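Local coordinates for protein 3-keto-5-aminohexanoate cleavage enzyme (Ralstonia eutropha, PDB 3C6C) that probably cleaves 3-keto-5-aminohexanoate or a related beta-keto acid, using a bound divalent metal ion in a TIM beta/alpha-barrel, at residues 241-246 with 255-260. Numbering follows the deposited sequence.
Sequences WAAFGI and AQAALL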
loop_
_atom_site.group_PDB
_atom_site.type_symbol
_atom_site.label_atom_id
_atom_site.label_comp_id
_atom_site.label_asym_id
_atom_site.label_seq_id
_atom_site.Cartn_x
_atom_site.Cartn_y
_atom_site.Cartn_z
ATOM N N TRP A 241 6.744 10.102 -15.337
ATOM C CA TRP A 241 7.431 10.202 -14.048
ATOM C C TRP A 241 8.676 9.339 -14.022
ATOM O O TRP A 241 8.794 8.344 -14.747
ATOM C CB TRP A 241 6.520 9.873 -12.852
ATOM C CG TRP A 241 6.121 8.462 -12.747
ATOM C CD1 TRP A 241 5.083 7.861 -13.380
ATOM C CD2 TRP A 241 6.784 7.437 -11.998
ATOM N NE1 TRP A 241 5.043 6.522 -13.063
ATOM C CE2 TRP A 241 6.084 6.237 -12.222
ATOM C CE3 TRP A 241 7.907 7.417 -11.167
ATOM C CZ2 TRP A 241 6.472 5.024 -11.643
ATOM C CZ3 TRP A 241 8.263 6.221 -10.566
ATOM C CH2 TRP A 241 7.564 5.040 -10.828
ATOM N N ALA A 242 9.599 9.786 -13.196
ATOM C CA ALA A 242 10.861 9.076 -12.905
ATOM C C ALA A 242 11.113 9.089 -11.405
ATOM O O ALA A 242 10.486 9.827 -10.662
ATOM C CB ALA A 242 12.001 9.733 -13.651
ATOM N N ALA A 243 12.032 8.238 -10.979
ATOM C CA ALA A 243 12.470 8.193 -9.595
ATOM C C ALA A 243 13.923 7.759 -9.595
ATOM O O ALA A 243 14.340 6.993 -10.466
ATOM C CB ALA A 243 11.599 7.211 -8.780
ATOM N N PHE A 244 14.696 8.309 -8.679
ATOM C CA PHE A 244 16.087 7.861 -8.531
ATOM C C PHE A 244 16.556 7.881 -7.088
ATOM O O PHE A 244 15.968 8.511 -6.242
ATOM C CB PHE A 244 16.993 8.697 -9.431
ATOM C CG PHE A 244 17.269 10.078 -8.926
ATOM C CD1 PHE A 244 16.460 11.131 -9.271
ATOM C CD2 PHE A 244 18.374 10.331 -8.112
ATOM C CE1 PHE A 244 16.733 12.388 -8.830
ATOM C CE2 PHE A 244 18.647 11.605 -7.643
ATOM C CZ PHE A 244 17.830 12.642 -8.014
ATOM N N GLY A 245 17.605 7.114 -6.846
ATOM C CA GLY A 245 18.276 7.089 -5.585
ATOM C C GLY A 245 19.762 7.412 -5.667
ATOM O O GLY A 245 20.394 7.524 -6.727
ATOM N N ILE A 246 20.302 7.541 -4.486
ATOM C CA ILE A 246 21.680 7.975 -4.265
ATOM C C ILE A 246 22.530 6.816 -3.744
ATOM O O ILE A 246 22.049 5.960 -2.999
ATOM C CB ILE A 246 21.690 9.129 -3.216
ATOM C CG1 ILE A 246 20.769 10.286 -3.648
ATOM C CG2 ILE A 246 23.106 9.620 -2.955
ATOM C CD1 ILE A 246 21.152 10.900 -4.966
ATOM N N ALA A 255 15.750 0.046 -10.895
ATOM C CA ALA A 255 15.009 -1.170 -11.261
ATOM C C ALA A 255 13.551 -1.041 -10.807
ATOM O O ALA A 255 12.602 -1.428 -11.509
ATOM C CB ALA A 255 15.677 -2.467 -10.680
ATOM N N GLN A 256 13.378 -0.461 -9.634
ATOM C CA GLN A 256 12.042 -0.351 -9.012
ATOM C C GLN A 256 11.164 0.595 -9.812
ATOM O O GLN A 256 9.987 0.306 -10.074
ATOM C CB GLN A 256 12.120 0.118 -7.540
ATOM C CG GLN A 256 10.751 0.102 -6.879
ATOM C CD GLN A 256 10.169 -1.280 -6.874
ATOM O OE1 GLN A 256 10.465 -2.071 -5.968
ATOM N NE2 GLN A 256 9.366 -1.611 -7.898
ATOM N N ALA A 257 11.760 1.680 -10.287
ATOM C CA ALA A 257 11.038 2.621 -11.162
ATOM C C ALA A 257 10.646 1.942 -12.467
ATOM O O ALA A 257 9.498 2.027 -12.897
ATOM C CB ALA A 257 11.841 3.913 -11.431
ATOM N N ALA A 258 11.588 1.233 -13.081
ATOM C CA ALA A 258 11.315 0.535 -14.352
ATOM C C ALA A 258 10.130 -0.403 -14.172
ATOM O O ALA A 258 9.236 -0.470 -15.015
ATOM C CB ALA A 258 12.544 -0.230 -14.872
ATOM N N LEU A 259 10.139 -1.107 -13.050
ATOM C CA LEU A 259 9.112 -2.122 -12.765
ATOM C C LEU A 259 7.692 -1.523 -12.576
ATOM O O LEU A 259 6.672 -2.196 -12.806
ATOM C CB LEU A 259 9.498 -2.945 -11.545
ATOM C CG LEU A 259 10.591 -4.001 -11.785
ATOM C CD1 LEU A 259 11.120 -4.491 -10.431
ATOM C CD2 LEU A 259 10.077 -5.199 -12.626
ATOM N N LEU A 260 7.654 -0.262 -12.194
ATOM C CA LEU A 260 6.397 0.449 -11.809
ATOM C C LEU A 260 5.883 1.392 -12.892
ATOM O O LEU A 260 4.887 2.096 -12.699
ATOM C CB LEU A 260 6.579 1.169 -10.467
ATOM C CG LEU A 260 6.625 0.239 -9.240
ATOM C CD1 LEU A 260 6.971 1.088 -7.998
ATOM C CD2 LEU A 260 5.303 -0.574 -9.087
HETATM O O HOH W 1 3.118 4.458 -14.079
#
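The carbonyl oxygen of L260 is held by two donors: a water, whose oxygen lies 3.3 Å from L260 O, and NH1 of R232 in helix 225-232. The same water accepts the indole N-H of W241, with its oxygen 3.0 Å from W241 NE1. It therefore bridges the indole and the backbone at L260. L260 O also approaches the ring directly. It meets the rim of the indole almost in plane, with L260 O 3.5 Å from W241 CZ2. With the water at the edge as well, the buried indole N-H is satisfied and the rotation of the ring is probably fixed. A chi1 of 69° tucks CG of W241 over its own backbone. With chi2 at -85°, the far rim of the six-membered ring then reaches the helix, although the bond to CB does not point there. W241 CH2 packs on L260 CB at 4.0 Å, and W241 CZ3 lies 4.3 Å from A257 CB.

This is a strand and the helix that follows it in the TIM barrel. Strand 240-244 pairs in parallel with strand 210-214, and helix 250-260 packs back against its outer side. The two short axes run nearly antiparallel, at 157°, and approach to 7.9 Å. Two alanines probably permit this close spacing. A243 and A257 point their methyls at each other, with A243 CB 4.2 Å from A257 CB. M228 and I229 of helix 225-232 extend the apolar layer, touching A243 and L260 respectively. On the helix, Q256 hydrogen-bonds to Q256 of the second subunit, so this helix also takes part in the subunit interface.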